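PDB 1TQ5: protein yhhW from Escherichia coli, which oxidatively cleaves the flavonol quercetin in vitro as a metal-dependent 2,3-dioxygenase of the pirin family, although its physiological role is unknown. Local coordinates for residues A[21-26]-A[182-187]; A[83-86]-A[90-93]; A[113-118]-A[186-191]; A[211-216]-A[223-228]. All coordinates share one frame; numbering follows the deposited sequence.

Contact 1. Residues A[21-26]-A[182-187]; sequences WHTFSF and RVWIQV
In Trp184 a chi1 of -178° sets CG opposite the backbone N and carries the indole out from strand 182-187. In Phe24, CG is anti to the carbonyl carbon (chi1 -55°), and the far end of its ring comes up to that indole. The contact lies in the buried interface of a bicupin, whose two similar domains stand face to face. Residues 21-26 come from the N-terminal domain and 182-187 from the C-terminal one. The two rings form an edge-to-face pair, with planes at 57°. Phe24 CZ stands over one face of the indole, 3.7 Å from Trp184 CZ3. The methyl of Thr23 fills the angle between the rings. Its CG2 lies over the centre of one face of the Phe24 ring and is also 3.4 Å from Trp184 CZ2. Ile43 packs on Phe24, and Leu40 packs on Trp184. A polar group borders this apolar cluster. Trp184 NE1 gives a nearly straight hydrogen bond to Gln186 OE1 at 3.1 Å. The acceptor lies close to the indole plane, and the donor lies in the carbonyl plane. This bond is likely to help hold the indole and the amide in their rotations. The same oxygen takes a second hydrogen from a water, so two bonds grip it. The water spans the interface. Its oxygen is 2.6 Å from Gln186 OE1 and 2.8 Å from Thr23 OG1.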
# COMPACT_ATOMS: atom_id res chain seq x y z
N TRP A 21 -10.11 -3.58 6.70
CA TRP A 21 -10.11 -4.80 5.90
C TRP A 21 -8.65 -5.19 5.74
O TRP A 21 -7.83 -4.39 5.28
CB TRP A 21 -10.77 -4.56 4.54
CG TRP A 21 -12.23 -4.27 4.67
CD1 TRP A 21 -12.80 -3.07 5.02
CD2 TRP A 21 -13.30 -5.20 4.54
NE1 TRP A 21 -14.16 -3.21 5.12
CE2 TRP A 21 -14.50 -4.51 4.83
CE3 TRP A 21 -13.37 -6.56 4.22
CZ2 TRP A 21 -15.75 -5.13 4.80
CZ3 TRP A 21 -14.62 -7.18 4.19
CH2 TRP A 21 -15.79 -6.46 4.48
N HIS A 22 -8.32 -6.42 6.12
CA HIS A 22 -6.94 -6.91 6.05
C HIS A 22 -6.69 -7.80 4.85
O HIS A 22 -7.36 -8.83 4.69
CB HIS A 22 -6.60 -7.71 7.31
CG HIS A 22 -6.85 -6.97 8.58
ND1 HIS A 22 -6.15 -5.83 8.92
CD2 HIS A 22 -7.73 -7.19 9.58
CE1 HIS A 22 -6.59 -5.38 10.08
NE2 HIS A 22 -7.55 -6.19 10.50
N THR A 23 -5.72 -7.43 4.03
CA THR A 23 -5.40 -8.25 2.87
C THR A 23 -4.63 -9.51 3.29
O THR A 23 -4.81 -10.57 2.70
CB THR A 23 -4.57 -7.47 1.85
OG1 THR A 23 -5.37 -6.43 1.27
CG2 THR A 23 -4.06 -8.40 0.75
N PHE A 24 -3.78 -9.37 4.31
CA PHE A 24 -2.96 -10.47 4.82
C PHE A 24 -3.18 -10.65 6.31
O PHE A 24 -3.69 -9.74 6.99
CB PHE A 24 -1.46 -10.21 4.62
CG PHE A 24 -1.07 -9.90 3.20
CD1 PHE A 24 -1.05 -10.90 2.24
CD2 PHE A 24 -0.75 -8.60 2.83
CE1 PHE A 24 -0.72 -10.62 0.93
CE2 PHE A 24 -0.41 -8.31 1.51
CZ PHE A 24 -0.39 -9.32 0.56
N SER A 25 -2.78 -11.81 6.83
CA SER A 25 -2.88 -12.10 8.25
C SER A 25 -2.39 -10.88 9.01
O SER A 25 -1.29 -10.37 8.75
CB SER A 25 -2.02 -13.31 8.61
OG SER A 25 -2.34 -14.43 7.80
N PHE A 26 -3.19 -10.39 9.94
CA PHE A 26 -2.84 -9.22 10.73
C PHE A 26 -3.34 -9.37 12.16
O PHE A 26 -4.49 -9.74 12.39
CB PHE A 26 -3.46 -7.96 10.12
CG PHE A 26 -2.94 -6.68 10.70
CD1 PHE A 26 -1.69 -6.20 10.35
CD2 PHE A 26 -3.71 -5.95 11.61
CE1 PHE A 26 -1.20 -5.01 10.89
CE2 PHE A 26 -3.23 -4.75 12.15
CZ PHE A 26 -1.97 -4.29 11.79
N ARG A 182 8.26 -11.06 -7.96
CA ARG A 182 6.82 -11.17 -7.82
C ARG A 182 6.14 -9.81 -7.88
O ARG A 182 6.76 -8.78 -7.64
CB ARG A 182 6.50 -11.86 -6.49
CG ARG A 182 7.17 -13.21 -6.34
CD ARG A 182 6.48 -14.04 -5.30
NE ARG A 182 7.00 -15.40 -5.24
CZ ARG A 182 6.45 -16.36 -4.50
NH1 ARG A 182 5.37 -16.11 -3.78
NH2 ARG A 182 6.98 -17.58 -4.50
N VAL A 183 4.85 -9.83 -8.21
CA VAL A 183 4.09 -8.60 -8.32
C VAL A 183 2.73 -8.66 -7.65
O VAL A 183 2.00 -9.64 -7.77
CB VAL A 183 3.85 -8.23 -9.81
CG1 VAL A 183 2.90 -7.05 -9.91
CG2 VAL A 183 5.17 -7.90 -10.47
N TRP A 184 2.40 -7.59 -6.93
CA TRP A 184 1.10 -7.50 -6.30
C TRP A 184 0.43 -6.27 -6.85
O TRP A 184 1.02 -5.18 -6.89
CB TRP A 184 1.19 -7.37 -4.78
CG TRP A 184 -0.17 -7.32 -4.14
CD1 TRP A 184 -0.98 -6.23 -4.01
CD2 TRP A 184 -0.89 -8.42 -3.56
NE1 TRP A 184 -2.15 -6.57 -3.38
CE2 TRP A 184 -2.12 -7.91 -3.09
CE3 TRP A 184 -0.61 -9.78 -3.38
CZ2 TRP A 184 -3.08 -8.72 -2.46
CZ3 TRP A 184 -1.56 -10.58 -2.75
CH2 TRP A 184 -2.78 -10.04 -2.30
N ILE A 185 -0.79 -6.44 -7.31
CA ILE A 185 -1.54 -5.32 -7.83
C ILE A 185 -2.77 -5.15 -6.96
O ILE A 185 -3.57 -6.08 -6.80
CB ILE A 185 -1.96 -5.53 -9.28
CG1 ILE A 185 -0.71 -5.57 -10.18
CG2 ILE A 185 -2.93 -4.42 -9.71
CD1 ILE A 185 -1.00 -5.81 -11.63
N GLN A 186 -2.91 -3.95 -6.40
CA GLN A 186 -4.04 -3.61 -5.56
C GLN A 186 -4.86 -2.58 -6.33
O GLN A 186 -4.34 -1.51 -6.68
CB GLN A 186 -3.55 -2.99 -4.25
CG GLN A 186 -4.66 -2.74 -3.22
CD GLN A 186 -5.36 -4.01 -2.78
OE1 GLN A 186 -4.79 -5.11 -2.85
NE2 GLN A 186 -6.60 -3.87 -2.33
N VAL A 187 -6.12 -2.90 -6.61
CA VAL A 187 -6.97 -1.97 -7.33
C VAL A 187 -7.55 -0.97 -6.32
O VAL A 187 -8.38 -1.32 -5.49
CB VAL A 187 -8.13 -2.69 -8.05
CG1 VAL A 187 -8.92 -1.68 -8.89
CG2 VAL A 187 -7.58 -3.80 -8.95
O HOH W 1 -5.81 -7.07 -1.41

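Contact 2. Residues A[83-86]-A[90-93]; sequences EQVP and FQIM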
# COMPACT_ATOMS: atom_id res chain seq x y z
N GLU A 83 2.79 16.18 10.82
CA GLU A 83 2.44 16.39 9.41
C GLU A 83 0.99 16.01 9.07
O GLU A 83 0.43 15.06 9.62
CB GLU A 83 3.39 15.56 8.53
CG GLU A 83 3.08 15.62 7.04
CD GLU A 83 3.79 16.77 6.35
OE1 GLU A 83 3.20 17.35 5.41
OE2 GLU A 83 4.93 17.09 6.74
N GLN A 84 0.38 16.76 8.16
CA GLN A 84 -0.98 16.47 7.72
C GLN A 84 -0.94 16.02 6.26
O GLN A 84 -0.44 16.74 5.39
CB GLN A 84 -1.89 17.70 7.87
CG GLN A 84 -2.20 18.03 9.32
CD GLN A 84 -3.51 18.77 9.50
OE1 GLN A 84 -3.93 19.05 10.62
NE2 GLN A 84 -4.17 19.09 8.39
N VAL A 85 -1.46 14.83 6.01
CA VAL A 85 -1.46 14.24 4.67
C VAL A 85 -2.87 14.16 4.10
O VAL A 85 -3.69 13.37 4.56
CB VAL A 85 -0.84 12.81 4.73
CG1 VAL A 85 -0.71 12.23 3.32
CG2 VAL A 85 0.52 12.87 5.41
N PRO A 86 -3.17 14.99 3.09
CA PRO A 86 -4.50 15.00 2.48
C PRO A 86 -4.69 13.85 1.50
O PRO A 86 -3.73 13.15 1.16
CB PRO A 86 -4.55 16.35 1.80
CG PRO A 86 -3.15 16.48 1.28
CD PRO A 86 -2.32 16.03 2.48
N PHE A 90 1.01 10.56 -0.09
CA PHE A 90 1.66 9.44 0.56
C PHE A 90 2.56 9.95 1.68
O PHE A 90 2.84 11.14 1.78
CB PHE A 90 2.56 8.69 -0.43
CG PHE A 90 1.82 7.97 -1.52
CD1 PHE A 90 1.41 6.66 -1.36
CD2 PHE A 90 1.56 8.60 -2.74
CE1 PHE A 90 0.76 5.97 -2.39
CE2 PHE A 90 0.92 7.93 -3.77
CZ PHE A 90 0.52 6.61 -3.60
N GLN A 91 3.01 9.02 2.52
CA GLN A 91 3.93 9.33 3.59
C GLN A 91 4.60 7.99 3.87
O GLN A 91 3.99 6.94 3.68
CB GLN A 91 3.20 9.84 4.84
CG GLN A 91 2.61 8.76 5.76
CD GLN A 91 1.91 9.35 6.98
OE1 GLN A 91 2.16 10.49 7.35
NE2 GLN A 91 1.05 8.56 7.61
N ILE A 92 5.87 8.02 4.26
CA ILE A 92 6.55 6.78 4.57
C ILE A 92 7.38 6.97 5.81
O ILE A 92 7.91 8.05 6.06
CB ILE A 92 7.43 6.30 3.39
CG1 ILE A 92 7.95 4.88 3.69
CG2 ILE A 92 8.59 7.25 3.17
CD1 ILE A 92 8.66 4.22 2.52
N MSE A 93 7.49 5.90 6.60
CA MSE A 93 8.25 5.94 7.84
C MSE A 93 9.02 4.63 8.02
O MSE A 93 8.47 3.55 7.80
CB MSE A 93 7.29 6.15 9.01
CG MSE A 93 7.93 6.35 10.37
SE MSE A 93 6.65 6.58 11.63
CE MSE A 93 6.31 4.87 12.07
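Val85 and Phe90 mark the closest approach of two extended strands, with their CA atoms 7.0 Å apart. Only three residues link segments 83-86 and 90-93. Even so, the strands belong to different sheets of the N-terminal cupin barrel. Strand 82-86 is an outer member of the four-stranded sheet, where the backbone of Val85 pairs with Val73. Strand 90-94 lies in the seven-stranded sheet, where the backbone of Gln91 pairs with Thr66. The contact is therefore packing between the two sheets, close to where the chain passes from one to the other, and not strand pairing. Val85 and Gln91 both direct their side chains into the gap, while Phe90 points away and offers its backbone. The Val85 and Gln91 side chains cross at a slant, with the CG2 methyl of Val85 3.5 Å from Gln91 OE1 and 4.1 Å from Gln91 CB. Gln91 is extended beyond CG (chi2 180°), which takes its amide past the valine to polar partners. OE1 is hydrogen-bonded to Tyr130 OH, and NE2 to Thr66 OG1. These bonds satisfy the buried amide close to Glu103, a metal ligand by similarity. With an alanine in place of Val85, both methyls go, and a gap would probably open beside the Gln91 amide and the Phe90 carbonyl. The second methyl faces that carbonyl. Val85 CG1 is 4.0 Å from Phe90 O, which also accepts a hydrogen bond from Gln132 NE2.

Contact 3. Residues A[113-118]-A[186-191]; sequences HLYQIW and QVVKGN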
# COMPACT_ATOMS: atom_id res chain seq x y z
N HIS A 113 -10.18 7.83 5.02
CA HIS A 113 -10.06 6.55 4.35
C HIS A 113 -8.63 6.41 3.85
O HIS A 113 -8.17 7.23 3.04
CB HIS A 113 -11.04 6.45 3.19
CG HIS A 113 -11.07 5.11 2.53
ND1 HIS A 113 -11.81 4.86 1.40
CD2 HIS A 113 -10.45 3.95 2.85
CE1 HIS A 113 -11.65 3.60 1.04
NE2 HIS A 113 -10.83 3.02 1.91
N LEU A 114 -7.91 5.40 4.32
CA LEU A 114 -6.54 5.21 3.89
C LEU A 114 -6.08 3.76 3.81
O LEU A 114 -6.72 2.85 4.33
CB LEU A 114 -5.60 5.97 4.83
CG LEU A 114 -5.60 5.57 6.31
CD1 LEU A 114 -5.04 4.18 6.48
CD2 LEU A 114 -4.77 6.56 7.10
N TYR A 115 -4.95 3.57 3.12
CA TYR A 115 -4.32 2.27 3.01
C TYR A 115 -3.09 2.35 3.90
O TYR A 115 -2.34 3.32 3.83
CB TYR A 115 -3.86 1.98 1.58
CG TYR A 115 -4.86 1.24 0.71
CD1 TYR A 115 -5.54 1.90 -0.31
CD2 TYR A 115 -5.10 -0.12 0.90
CE1 TYR A 115 -6.44 1.22 -1.13
CE2 TYR A 115 -6.00 -0.81 0.09
CZ TYR A 115 -6.67 -0.13 -0.93
OH TYR A 115 -7.55 -0.81 -1.74
N GLN A 116 -2.90 1.35 4.75
CA GLN A 116 -1.73 1.29 5.61
C GLN A 116 -0.92 0.09 5.12
O GLN A 116 -1.32 -1.05 5.31
CB GLN A 116 -2.13 1.09 7.07
CG GLN A 116 -2.47 2.38 7.80
CD GLN A 116 -1.27 3.28 7.99
OE1 GLN A 116 -0.33 2.95 8.72
NE2 GLN A 116 -1.28 4.42 7.32
N ILE A 117 0.21 0.37 4.49
CA ILE A 117 1.08 -0.65 3.92
C ILE A 117 2.37 -0.89 4.71
O ILE A 117 3.06 0.07 5.07
CB ILE A 117 1.47 -0.26 2.48
CG1 ILE A 117 0.22 0.13 1.68
CG2 ILE A 117 2.23 -1.40 1.81
CD1 ILE A 117 -0.82 -0.95 1.60
N TRP A 118 2.70 -2.15 4.97
CA TRP A 118 3.93 -2.49 5.70
C TRP A 118 4.87 -3.27 4.79
O TRP A 118 4.48 -4.28 4.20
CB TRP A 118 3.64 -3.33 6.94
CG TRP A 118 2.95 -2.62 8.06
CD1 TRP A 118 2.15 -1.51 7.98
CD2 TRP A 118 2.92 -3.03 9.44
NE1 TRP A 118 1.61 -1.22 9.21
CE2 TRP A 118 2.07 -2.13 10.12
CE3 TRP A 118 3.52 -4.07 10.15
CZ2 TRP A 118 1.80 -2.25 11.49
CZ3 TRP A 118 3.25 -4.19 11.51
CH2 TRP A 118 2.40 -3.28 12.17
N GLN A 186 -2.91 -3.95 -6.40
CA GLN A 186 -4.04 -3.61 -5.56
C GLN A 186 -4.86 -2.58 -6.33
O GLN A 186 -4.34 -1.51 -6.68
CB GLN A 186 -3.55 -2.99 -4.25
CG GLN A 186 -4.66 -2.74 -3.22
CD GLN A 186 -5.36 -4.01 -2.78
OE1 GLN A 186 -4.79 -5.11 -2.85
NE2 GLN A 186 -6.60 -3.87 -2.33
N VAL A 187 -6.12 -2.90 -6.61
CA VAL A 187 -6.97 -1.97 -7.33
C VAL A 187 -7.55 -0.97 -6.32
O VAL A 187 -8.38 -1.32 -5.49
CB VAL A 187 -8.13 -2.69 -8.05
CG1 VAL A 187 -8.92 -1.68 -8.89
CG2 VAL A 187 -7.58 -3.80 -8.95
N VAL A 188 -7.09 0.28 -6.40
CA VAL A 188 -7.60 1.31 -5.51
C VAL A 188 -9.05 1.61 -5.91
O VAL A 188 -9.93 1.76 -5.06
CB VAL A 188 -6.76 2.59 -5.61
CG1 VAL A 188 -7.35 3.68 -4.72
CG2 VAL A 188 -5.33 2.29 -5.21
N LYS A 189 -9.29 1.67 -7.21
CA LYS A 189 -10.64 1.92 -7.70
C LYS A 189 -10.76 1.63 -9.19
O LYS A 189 -9.79 1.72 -9.93
CB LYS A 189 -11.05 3.37 -7.43
CG LYS A 189 -10.28 4.42 -8.24
CD LYS A 189 -10.88 5.81 -8.03
CE LYS A 189 -12.35 5.84 -8.46
NZ LYS A 189 -13.01 7.15 -8.20
N GLY A 190 -11.96 1.26 -9.62
CA GLY A 190 -12.17 0.97 -11.02
C GLY A 190 -12.30 -0.51 -11.31
O GLY A 190 -12.41 -1.33 -10.40
N ASN A 191 -12.28 -0.85 -12.59
CA ASN A 191 -12.41 -2.24 -13.03
C ASN A 191 -11.33 -2.50 -14.06
O ASN A 191 -11.29 -1.84 -15.10
CB ASN A 191 -13.78 -2.47 -13.66
CG ASN A 191 -14.92 -2.25 -12.69
OD1 ASN A 191 -15.23 -3.12 -11.87
ND2 ASN A 191 -15.54 -1.08 -12.76
O HOH W 2 -9.63 0.28 -2.45
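In the interface between the two cupin domains, Tyr115 of strand 112-119 reaches across to Gln186 and Val188 of the C-terminal domain. Gln186 NE2 donates to Tyr115 OH at 3.3 Å, with an N-H...O angle of 164°. The hydroxyl lies near the amide plane of Gln186. Ring and amide are steeply turned against each other, with planes 69° apart. With CG anti to the backbone N, Gln186 lays CG beside the phenol, 3.8 Å from Tyr115 OH; the bend at chi2 (61°) then turns the amide so that NE2 meets the hydroxyl. The other amide atom, OE1, is taken by Trp184 NE1. A water extends the link to the backbone. It is 2.5 Å from Tyr115 OH and donates to Val188 O at 3.0 Å. Val188 adds a looser apolar touch, with its CG2 4.4 Å from Tyr115 CE1. Leu69 packs against both residues. A phenylalanine here has no hydroxyl, so Gln186 NE2 and the bridging water would probably each lose a partner across the interface. The chain turns a corner at Val188. There Val188 and Lys189 both face Glu222 in a classic beta bulge, at the face-to-face domain junction of a bicupin.

Contact 4. Residues A[211-216]-A[223-228]; sequences QAISIH and VLLFDL
Ile215 and Val223, with Ile213 and Leu225, make a purely apolar contact inside the C-terminal cupin domain. It joins the two sheets of that barrel. Strand 213-217 lies in the four-stranded sheet and strand 221-228 in the larger, mixed sheet that also holds strand 182-187. In each facing pair, Ile213 with Leu225 and Ile215 with Val223, the CA atoms are 9.9 Å apart. That is the spacing of sheets packed through their side chains, too wide for backbone pairing. The matched pairs run in opposite order along the chain, and all four side chains leave the backbone toward the other strand. Ile215 and Val223 meet tip to tip, with Ile215 CD1 3.9 Å from Val223 CG2. The isoleucine chain is fully extended, with chi1 at -172° and chi2 at 175°, and this carries CD1 out to the valine methyl. The second pair is looser. Ile213 CG2 and Leu225 CD1 are 4.5 Å apart. Neighbouring strands close the layer. Trp165 packs on Val223 and Leu225, Leu167 lies against Ile215, and Ile185 touches both Ile213 and Val223. All four residues are buried, and the metal ligands lie elsewhere, in the N-terminal domain. The touching atoms are all aliphatic carbons. The contact therefore has no directional bond to set its geometry, and it rests on the fit of branched side chains and the exclusion of water.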
# COMPACT_ATOMS: atom_id res chain seq x y z
N GLN A 211 6.71 -12.92 -16.96
CA GLN A 211 7.70 -11.95 -17.40
C GLN A 211 7.08 -10.62 -17.82
O GLN A 211 7.79 -9.65 -18.06
CB GLN A 211 8.53 -12.53 -18.56
CG GLN A 211 7.70 -13.00 -19.75
CD GLN A 211 8.54 -13.73 -20.79
OE1 GLN A 211 9.51 -13.18 -21.32
NE2 GLN A 211 8.17 -14.98 -21.08
N ALA A 212 5.76 -10.57 -17.91
CA ALA A 212 5.06 -9.35 -18.30
C ALA A 212 3.67 -9.24 -17.69
O ALA A 212 2.93 -10.21 -17.60
CB ALA A 212 4.97 -9.28 -19.82
N ILE A 213 3.33 -8.03 -17.26
CA ILE A 213 2.02 -7.77 -16.68
C ILE A 213 1.24 -6.94 -17.69
O ILE A 213 1.65 -5.83 -18.02
CB ILE A 213 2.13 -6.98 -15.35
CG1 ILE A 213 2.91 -7.80 -14.32
CG2 ILE A 213 0.76 -6.62 -14.83
CD1 ILE A 213 2.26 -9.10 -13.92
N SER A 214 0.14 -7.49 -18.18
CA SER A 214 -0.71 -6.79 -19.15
C SER A 214 -1.93 -6.29 -18.42
O SER A 214 -2.63 -7.06 -17.76
CB SER A 214 -1.14 -7.73 -20.28
OG SER A 214 -0.03 -8.19 -21.03
N ILE A 215 -2.19 -5.00 -18.54
CA ILE A 215 -3.31 -4.40 -17.86
C ILE A 215 -4.23 -3.68 -18.83
O ILE A 215 -3.78 -2.91 -19.68
CB ILE A 215 -2.80 -3.42 -16.78
CG1 ILE A 215 -3.96 -2.92 -15.92
CG2 ILE A 215 -2.09 -2.26 -17.43
CD1 ILE A 215 -3.49 -2.05 -14.75
N HIS A 216 -5.53 -3.95 -18.72
CA HIS A 216 -6.54 -3.31 -19.55
C HIS A 216 -7.59 -2.72 -18.61
O HIS A 216 -8.09 -3.42 -17.73
CB HIS A 216 -7.18 -4.33 -20.50
CG HIS A 216 -8.29 -3.76 -21.32
ND1 HIS A 216 -9.57 -3.59 -20.82
CD2 HIS A 216 -8.31 -3.28 -22.59
CE1 HIS A 216 -10.33 -3.03 -21.75
NE2 HIS A 216 -9.59 -2.83 -22.83
N VAL A 223 -4.46 1.65 -9.97
CA VAL A 223 -3.93 0.50 -9.25
C VAL A 223 -2.55 0.83 -8.72
O VAL A 223 -1.86 1.71 -9.22
CB VAL A 223 -3.79 -0.75 -10.16
CG1 VAL A 223 -5.15 -1.15 -10.70
CG2 VAL A 223 -2.81 -0.47 -11.29
N LEU A 224 -2.18 0.10 -7.67
CA LEU A 224 -0.87 0.23 -7.06
C LEU A 224 -0.17 -1.04 -7.51
O LEU A 224 -0.70 -2.14 -7.34
CB LEU A 224 -0.98 0.25 -5.53
CG LEU A 224 -1.77 1.39 -4.89
CD1 LEU A 224 -1.74 1.24 -3.38
CD2 LEU A 224 -1.17 2.74 -5.29
N LEU A 225 1.00 -0.88 -8.11
CA LEU A 225 1.73 -2.04 -8.58
C LEU A 225 3.01 -2.19 -7.79
O LEU A 225 3.91 -1.34 -7.85
CB LEU A 225 2.04 -1.92 -10.08
CG LEU A 225 2.61 -3.20 -10.73
CD1 LEU A 225 2.18 -3.28 -12.19
CD2 LEU A 225 4.13 -3.20 -10.61
N PHE A 226 3.07 -3.26 -7.01
CA PHE A 226 4.22 -3.57 -6.17
C PHE A 226 5.14 -4.54 -6.91
O PHE A 226 4.73 -5.66 -7.18
CB PHE A 226 3.77 -4.25 -4.88
CG PHE A 226 2.94 -3.37 -3.99
CD1 PHE A 226 3.54 -2.61 -2.99
CD2 PHE A 226 1.56 -3.34 -4.11
CE1 PHE A 226 2.77 -1.84 -2.12
CE2 PHE A 226 0.78 -2.58 -3.25
CZ PHE A 226 1.38 -1.83 -2.25
N ASP A 227 6.35 -4.10 -7.25
CA ASP A 227 7.34 -4.97 -7.91
C ASP A 227 8.24 -5.45 -6.77
O ASP A 227 9.09 -4.70 -6.27
CB ASP A 227 8.17 -4.17 -8.93
CG ASP A 227 8.97 -5.07 -9.87
OD1 ASP A 227 9.71 -5.95 -9.37
OD2 ASP A 227 8.87 -4.89 -11.10
N LEU A 228 8.05 -6.70 -6.37
CA LEU A 228 8.77 -7.27 -5.23
C LEU A 228 9.90 -8.26 -5.52
O LEU A 228 9.89 -8.95 -6.53
CB LEU A 228 7.74 -7.92 -4.31
CG LEU A 228 6.59 -6.97 -3.94
CD1 LEU A 228 5.33 -7.75 -3.61
CD2 LEU A 228 7.04 -6.09 -2.79

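How the contacts relate
All four contacts are buried, but they join different parts. Contacts 1 and 3 cross between the domains and share Gln186, whose amide serves both: OE1 in contact 1, NE2 in contact 3. They lie near the centre of the chain and mix rings, hydrogen bonds and bridging waters. Contacts 2 and 4 lie farther out, on opposite sides of that centre, and each packs the two sheets of one cupin barrel. Contact 4 is wholly aliphatic, whereas contact 2 sets a valine against an amide near the metal site. Strands 182-187 and 221-228 are neighbours in one sheet. A probable bond from Leu224 N to Gln186 O, 2.9 Å, ties contacts 1 and 3 to contact 4.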